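Local coordinates for glutamate--LysW ligase ArgX (Sulfolobus tokodaii, PDB 3VPB), which catalyses the ATP-dependent joining of the amino group of glutamate to the gamma-carboxyl group of the C-terminal glutamate of the carrier protein LysW, in arginine biosynthesis, at the interface of chains A and B and the interface of chains A and C. Sequence-based numbering; all coordinates share one arbitrary frame. Chains: chain A/B/C, Putative acetylornithine deacetylase.

Contact 1: the interface of chains A and B. Residues chain A 88, 91-92, 95-96; chain B 40, 65, 68-69.
B:Ala69 and B:Phe40 press against one side of chain A's helix 87-96, in a packing contact of the ArgX homotetramer. B:Ala69, at the end of helix 57-69, points its methyl at A:Ser92, with CB 4.0 Å from the serine CA; a side chain this small probably allows the close approach of the two helices. The B:Phe40 ring, whose edge is flanked in plane by the B:Ala69 methyl, pushes its outer rim (CE1, CZ and CE2) onto the helix. Its CE2 lies 3.6 Å from A:Ser92 CA and its CZ 3.8 Å from A:Tyr91 CB, a flat hydrophobic tip suited to the shallow surface between successive turns. A:Ile88 crosses this ring at about a right angle and extends the apolar patch toward B:Ala65.

A:Ser92 adds the polar element. Its OG stands anti to the backbone N (chi1 -177°), a turn that carries the hydroxyl to the B:Ala65 carbonyl, where it donates a hydrogen bond of 2.6 Å from OG to O. The donor sits above the carbonyl plane, away from the lone-pair directions. A small hydroxyl residue suits the spot because it can bond while staying close to its neighbours. A:Arg96 bends at chi3 and passes B:Glu68; their opposite charges may attract, although NH2 and OE2 remain 4.4 Å apart. The A:Tyr95 ring has the B:Phe40 backbone over one face and meets the B:Ala69 carbonyl edge-on, its CD2 3.4 Å from that O.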
ATOM      1  N   ILE A  88     -15.668   1.584 -14.958  1.00 13.39           N
ATOM      2  CA  ILE A  88     -15.305   2.220 -16.224  1.00 13.73           C
ATOM      3  C   ILE A  88     -15.661   1.286 -17.382  1.00 13.36           C
ATOM      4  O   ILE A  88     -16.226   1.720 -18.394  1.00 13.45           O
ATOM      5  CB  ILE A  88     -13.817   2.649 -16.248  1.00 13.72           C
ATOM      6  CG1 ILE A  88     -13.609   3.818 -15.268  1.00 15.26           C
ATOM      7  CG2 ILE A  88     -13.380   3.055 -17.699  1.00 14.67           C
ATOM      8  CD1 ILE A  88     -12.150   4.142 -14.993  1.00 13.61           C
ATOM      9  N   TYR A  91     -19.454   1.220 -17.697  1.00 13.98           N
ATOM     10  CA  TYR A  91     -19.931   2.456 -18.355  1.00 14.70           C
ATOM     11  C   TYR A  91     -19.631   2.457 -19.821  1.00 14.64           C
ATOM     12  O   TYR A  91     -20.460   2.900 -20.605  1.00 14.09           O
ATOM     13  CB  TYR A  91     -19.311   3.710 -17.723  1.00 14.56           C
ATOM     14  CG  TYR A  91     -19.860   4.047 -16.362  1.00 15.79           C
ATOM     15  CD1 TYR A  91     -19.015   4.562 -15.367  1.00 16.92           C
ATOM     16  CD2 TYR A  91     -21.212   3.850 -16.051  1.00 15.53           C
ATOM     17  CE1 TYR A  91     -19.499   4.883 -14.128  1.00 17.50           C
ATOM     18  CE2 TYR A  91     -21.724   4.181 -14.808  1.00 14.68           C
ATOM     19  CZ  TYR A  91     -20.852   4.686 -13.845  1.00 18.39           C
ATOM     20  OH  TYR A  91     -21.340   5.028 -12.618  1.00 21.02           O
ATOM     21  N   SER A  92     -18.451   1.946 -20.212  1.00 14.98           N
ATOM     22  CA  SER A  92     -18.090   1.908 -21.617  0.50 14.55           C
ATOM     23  C   SER A  92     -19.089   1.090 -22.431  1.00 15.09           C
ATOM     24  O   SER A  92     -19.538   1.536 -23.485  1.00 16.10           O
ATOM     25  CB  SER A  92     -16.701   1.306 -21.825  0.50 14.63           C
ATOM     26  OG  SER A  92     -16.402   1.379 -23.199  0.50 10.96           O
ATOM     27  N   TYR A  95     -22.722   2.914 -22.337  1.00 18.61           N
ATOM     28  CA  TYR A  95     -22.735   4.149 -23.120  1.00 20.23           C
ATOM     29  C   TYR A  95     -22.756   3.884 -24.617  1.00 21.72           C
ATOM     30  O   TYR A  95     -23.507   4.538 -25.347  1.00 21.89           O
ATOM     31  CB  TYR A  95     -21.547   5.046 -22.783  1.00 19.69           C
ATOM     32  CG  TYR A  95     -21.631   6.393 -23.428  1.00 20.50           C
ATOM     33  CD1 TYR A  95     -22.336   7.431 -22.813  1.00 21.31           C
ATOM     34  CD2 TYR A  95     -21.029   6.639 -24.671  1.00 22.11           C
ATOM     35  CE1 TYR A  95     -22.431   8.681 -23.409  1.00 23.32           C
ATOM     36  CE2 TYR A  95     -21.127   7.890 -25.275  1.00 23.09           C
ATOM     37  CZ  TYR A  95     -21.830   8.904 -24.630  1.00 24.69           C
ATOM     38  OH  TYR A  95     -21.945  10.154 -25.208  1.00 27.61           O
ATOM     39  N   ARG A  96     -21.927   2.936 -25.061  1.00 23.01           N
ATOM     40  CA  ARG A  96     -21.837   2.571 -26.470  1.00 25.00           C
ATOM     41  C   ARG A  96     -23.220   2.153 -26.995  1.00 24.98           C
ATOM     42  O   ARG A  96     -23.585   2.475 -28.130  1.00 25.80           O
ATOM     43  CB  ARG A  96     -20.802   1.448 -26.675  1.00 25.07           C
ATOM     44  CG  ARG A  96     -20.426   1.196 -28.140  1.00 29.96           C
ATOM     45  CD  ARG A  96     -19.367   0.071 -28.317  1.00 35.48           C
ATOM     46  NE  ARG A  96     -18.551  -0.126 -27.114  1.00 41.43           N
ATOM     47  CZ  ARG A  96     -18.465  -1.270 -26.431  1.00 43.58           C
ATOM     48  NH1 ARG A  96     -19.108  -2.363 -26.837  1.00 42.72           N
ATOM     49  NH2 ARG A  96     -17.709  -1.326 -25.339  1.00 44.41           N
TER
ATOM     50  N   PHE B  40     -16.716  10.579 -21.267  1.00 20.18           N
ATOM     51  CA  PHE B  40     -17.604   9.592 -21.864  1.00 22.50           C
ATOM     52  C   PHE B  40     -18.617  10.375 -22.655  1.00 23.92           C
ATOM     53  O   PHE B  40     -19.703  10.714 -22.151  1.00 24.38           O
ATOM     54  CB  PHE B  40     -18.339   8.777 -20.797  1.00 22.35           C
ATOM     55  CG  PHE B  40     -17.653   7.514 -20.417  1.00 22.88           C
ATOM     56  CD1 PHE B  40     -17.104   7.357 -19.158  1.00 22.42           C
ATOM     57  CD2 PHE B  40     -17.544   6.462 -21.322  1.00 22.66           C
ATOM     58  CE1 PHE B  40     -16.491   6.166 -18.793  1.00 21.93           C
ATOM     59  CE2 PHE B  40     -16.913   5.282 -20.958  1.00 20.34           C
ATOM     60  CZ  PHE B  40     -16.385   5.139 -19.704  1.00 21.34           C
ATOM     61  N   ALA B  65     -11.157   1.769 -23.027  1.00 13.97           N
ATOM     62  CA  ALA B  65     -12.596   1.669 -22.758  1.00 13.96           C
ATOM     63  C   ALA B  65     -13.337   2.970 -23.072  1.00 14.65           C
ATOM     64  O   ALA B  65     -14.421   2.945 -23.680  1.00 14.70           O
ATOM     65  CB  ALA B  65     -12.817   1.290 -21.311  1.00 14.66           C
ATOM     66  N   GLU B  68     -13.391   3.475 -26.937  1.00 14.59           N
ATOM     67  CA  GLU B  68     -14.379   2.532 -27.499  1.00 16.46           C
ATOM     68  C   GLU B  68     -15.820   2.997 -27.320  1.00 17.48           C
ATOM     69  O   GLU B  68     -16.667   2.771 -28.182  1.00 17.65           O
ATOM     70  CB  GLU B  68     -14.236   1.167 -26.840  1.00 16.90           C
ATOM     71  CG  GLU B  68     -12.935   0.507 -27.196  1.00 19.09           C
ATOM     72  CD  GLU B  68     -12.714  -0.816 -26.441  1.00 22.28           C
ATOM     73  OE1 GLU B  68     -11.930  -1.623 -26.958  1.00 24.35           O
ATOM     74  OE2 GLU B  68     -13.346  -1.059 -25.375  1.00 23.44           O
ATOM     75  N   ALA B  69     -16.098   3.620 -26.187  1.00 18.00           N
ATOM     76  CA  ALA B  69     -17.433   4.113 -25.892  1.00 18.70           C
ATOM     77  C   ALA B  69     -17.803   5.242 -26.866  1.00 19.88           C
ATOM     78  O   ALA B  69     -18.981   5.445 -27.160  1.00 20.47           O
ATOM     79  CB  ALA B  69     -17.501   4.594 -24.453  1.00 19.64           C
TER

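Contact 2: the interface of chains A and C. Residues chain A 141, 145, 148-149; chain C 141-142, 144-145, 148.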
ATOM      1  N   ARG A 141     -17.462  19.149  -3.384  1.00 19.65           N
ATOM      2  CA  ARG A 141     -18.380  20.317  -3.421  1.00 20.14           C
ATOM      3  C   ARG A 141     -17.663  21.640  -3.639  1.00 20.28           C
ATOM      4  O   ARG A 141     -18.281  22.661  -3.972  1.00 20.25           O
ATOM      5  CB  ARG A 141     -19.250  20.323  -2.179  1.00 20.42           C
ATOM      6  CG  ARG A 141     -20.240  19.169  -2.223  1.00 21.86           C
ATOM      7  CD  ARG A 141     -20.725  18.816  -0.891  1.00 26.50           C
ATOM      8  NE  ARG A 141     -19.661  18.367   0.005  1.00 25.46           N
ATOM      9  CZ  ARG A 141     -19.853  18.082   1.288  1.00 27.08           C
ATOM     10  NH1 ARG A 141     -18.835  17.692   2.037  1.00 24.11           N
ATOM     11  NH2 ARG A 141     -21.067  18.198   1.827  1.00 26.52           N
ATOM     12  N   GLU A 145     -11.980  20.536  -0.989  1.00 18.62           N
ATOM     13  CA  GLU A 145     -12.381  19.128  -0.913  1.00 18.08           C
ATOM     14  C   GLU A 145     -11.763  18.304  -2.041  1.00 17.34           C
ATOM     15  O   GLU A 145     -11.275  17.205  -1.799  1.00 15.34           O
ATOM     16  CB  GLU A 145     -13.904  19.012  -0.983  1.00 18.75           C
ATOM     17  CG  GLU A 145     -14.473  17.657  -0.570  1.00 20.48           C
ATOM     18  CD  GLU A 145     -15.939  17.762  -0.140  1.00 22.89           C
ATOM     19  OE1 GLU A 145     -16.718  18.551  -0.745  1.00 23.74           O
ATOM     20  OE2 GLU A 145     -16.325  17.040   0.806  1.00 28.34           O
ATOM     21  N   THR A 148      -7.895  17.802  -1.565  1.00 15.52           N
ATOM     22  CA  THR A 148      -7.553  16.827  -0.534  1.00 16.31           C
ATOM     23  C   THR A 148      -7.920  15.390  -0.948  1.00 16.05           C
ATOM     24  O   THR A 148      -7.148  14.471  -0.691  1.00 16.09           O
ATOM     25  CB  THR A 148      -8.082  17.225   0.871  1.00 17.92           C
ATOM     26  OG1 THR A 148      -7.432  16.413   1.855  1.00 19.79           O
ATOM     27  CG2 THR A 148      -9.582  16.993   0.966  1.00 19.26           C
ATOM     28  N   ILE A 149      -9.050  15.202  -1.639  1.00 15.22           N
ATOM     29  CA  ILE A 149      -9.393  13.864  -2.165  1.00 15.87           C
ATOM     30  C   ILE A 149      -8.325  13.381  -3.158  1.00 15.21           C
ATOM     31  O   ILE A 149      -7.875  12.230  -3.094  1.00 16.01           O
ATOM     32  CB  ILE A 149     -10.822  13.803  -2.753  1.00 15.27           C
ATOM     33  CG1 ILE A 149     -11.868  13.983  -1.641  1.00 16.93           C
ATOM     34  CG2 ILE A 149     -11.091  12.444  -3.486  1.00 17.64           C
ATOM     35  CD1 ILE A 149     -11.817  12.888  -0.553  1.00 20.82           C
TER
ATOM     36  N   ARG C 141     -15.096  20.119   6.536  1.00 17.70           N
ATOM     37  CA  ARG C 141     -16.203  21.075   6.673  1.00 19.94           C
ATOM     38  C   ARG C 141     -17.494  20.493   7.190  1.00 19.57           C
ATOM     39  O   ARG C 141     -18.347  21.241   7.698  1.00 20.01           O
ATOM     40  CB  ARG C 141     -16.516  21.732   5.338  1.00 20.26           C
ATOM     41  CG  ARG C 141     -16.005  23.130   5.231  1.00 26.24           C
ATOM     42  CD  ARG C 141     -14.616  23.152   4.645  1.00 32.36           C
ATOM     43  NE  ARG C 141     -14.536  24.070   3.510  1.00 37.12           N
ATOM     44  CZ  ARG C 141     -14.307  23.700   2.247  1.00 38.75           C
ATOM     45  NH1 ARG C 141     -14.251  24.635   1.311  1.00 41.48           N
ATOM     46  NH2 ARG C 141     -14.130  22.408   1.907  1.00 38.17           N
ATOM     47  N   ASP C 142     -17.670  19.193   6.997  1.00 19.36           N
ATOM     48  CA  ASP C 142     -18.871  18.492   7.472  1.00 20.00           C
ATOM     49  C   ASP C 142     -18.652  16.993   7.555  1.00 19.60           C
ATOM     50  O   ASP C 142     -17.595  16.496   7.143  1.00 19.10           O
ATOM     51  CB  ASP C 142     -20.117  18.837   6.642  1.00 20.26           C
ATOM     52  CG  ASP C 142     -20.094  18.282   5.217  1.00 22.26           C
ATOM     53  OD1 ASP C 142     -19.245  17.443   4.847  1.00 21.37           O
ATOM     54  OD2 ASP C 142     -20.970  18.719   4.436  1.00 24.72           O
ATOM     55  N   PHE C 144     -19.881  14.509   5.964  1.00 18.93           N
ATOM     56  CA  PHE C 144     -19.720  13.763   4.736  1.00 18.43           C
ATOM     57  C   PHE C 144     -18.235  13.725   4.379  1.00 18.08           C
ATOM     58  O   PHE C 144     -17.685  12.666   4.045  1.00 17.97           O
ATOM     59  CB  PHE C 144     -20.506  14.403   3.585  1.00 18.71           C
ATOM     60  CG  PHE C 144     -22.001  14.391   3.769  1.00 19.25           C
ATOM     61  CD1 PHE C 144     -22.617  13.536   4.682  1.00 20.09           C
ATOM     62  CD2 PHE C 144     -22.804  15.178   2.948  1.00 23.49           C
ATOM     63  CE1 PHE C 144     -24.011  13.515   4.838  1.00 22.60           C
ATOM     64  CE2 PHE C 144     -24.205  15.153   3.089  1.00 24.61           C
ATOM     65  CZ  PHE C 144     -24.798  14.321   4.034  1.00 24.62           C
ATOM     66  N   GLU C 145     -17.604  14.893   4.427  1.00 17.89           N
ATOM     67  CA  GLU C 145     -16.187  14.993   4.097  1.00 18.21           C
ATOM     68  C   GLU C 145     -15.374  14.190   5.112  1.00 17.17           C
ATOM     69  O   GLU C 145     -14.485  13.461   4.732  1.00 16.00           O
ATOM     70  CB  GLU C 145     -15.734  16.454   4.102  1.00 18.41           C
ATOM     71  CG  GLU C 145     -14.319  16.606   3.545  1.00 22.16           C
ATOM     72  CD  GLU C 145     -13.919  18.043   3.213  1.00 27.16           C
ATOM     73  OE1 GLU C 145     -14.602  18.988   3.696  1.00 25.19           O
ATOM     74  OE2 GLU C 145     -12.898  18.189   2.475  1.00 27.66           O
ATOM     75  N   THR C 148     -15.532  10.378   4.397  1.00 16.28           N
ATOM     76  CA  THR C 148     -14.723   9.958   3.237  1.00 17.36           C
ATOM     77  C   THR C 148     -13.241  10.021   3.557  1.00 16.17           C
ATOM     78  O   THR C 148     -12.481   9.143   3.173  1.00 15.47           O
ATOM     79  CB  THR C 148     -15.072  10.697   1.891  1.00 18.50           C
ATOM     80  OG1 THR C 148     -14.548   9.941   0.769  1.00 21.75           O
ATOM     81  CG2 THR C 148     -14.507  12.101   1.839  1.00 21.14           C
TER
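A:Arg141 turns its CG anti to the carbonyl carbon (chi1 -69°) and bends at chi3 (-62°), carrying its guanidinium across to C:Asp142. This two-fold interface of the homotetramer is built here from the starts of helix 143-153 of chain A and helix 143-154 of chain C. The two charged groups meet tip to tip, their planes 41° apart, in a two-nitrogen, end-on salt bridge. A:Arg141 NH1 donates to C:Asp142 OD1 over 2.8 Å, nearly straight and in the guanidinium plane; A:Arg141 NH2 reaches the syn lone pair of C:Asp142 OD2 at 2.7 Å, tilted from that plane.

An arginine suits this place because its other edge is used as well: A:Arg141 NE meets A:Glu145 OE1 at 3.0 Å and NH1 meets A:Glu145 OE2 at 2.9 Å, both on syn lone pairs. This side-on pair holds the guanidinium's rotation, while the backbone N of A:Arg141, also donating to OE1, steadies the carboxylate. An alanine in place of A:Arg141 would probably leave C:Asp142 without its cationic mate and A:Glu145 OE2 without its NH1 partner, the carboxylate held less firmly.

The Glu145 chains reach tip to tip, each carboxylate oxygen against the other's aliphatic stem, A:Glu145 OE2 3.4 Å from C:Glu145 CB; nearby arginines probably ease their like charges. The methyls A:Ile149 CD1 and C:Thr148 CG2 touch at 3.7 Å. C:Asp142 N-caps its helix, its OD1 accepting from the backbone N of C:Glu145 at 3.1 Å.

Chain A takes part in both contacts through different elements, and their C-alpha centres lie about 28 Å apart. Contact 1 uses helix 87-96 against helix 57-69 and a loop of chain B, whereas contact 2 uses helix 143-153 and the residues leading into it against the same region of chain C. No residue of chain A is common to the two. Each belongs to a two-fold symmetric interface, so two distinct pairings, whose patches here are respectively mostly apolar and rich in charge, can together build the homotetramer. Chain A thereby links B and C.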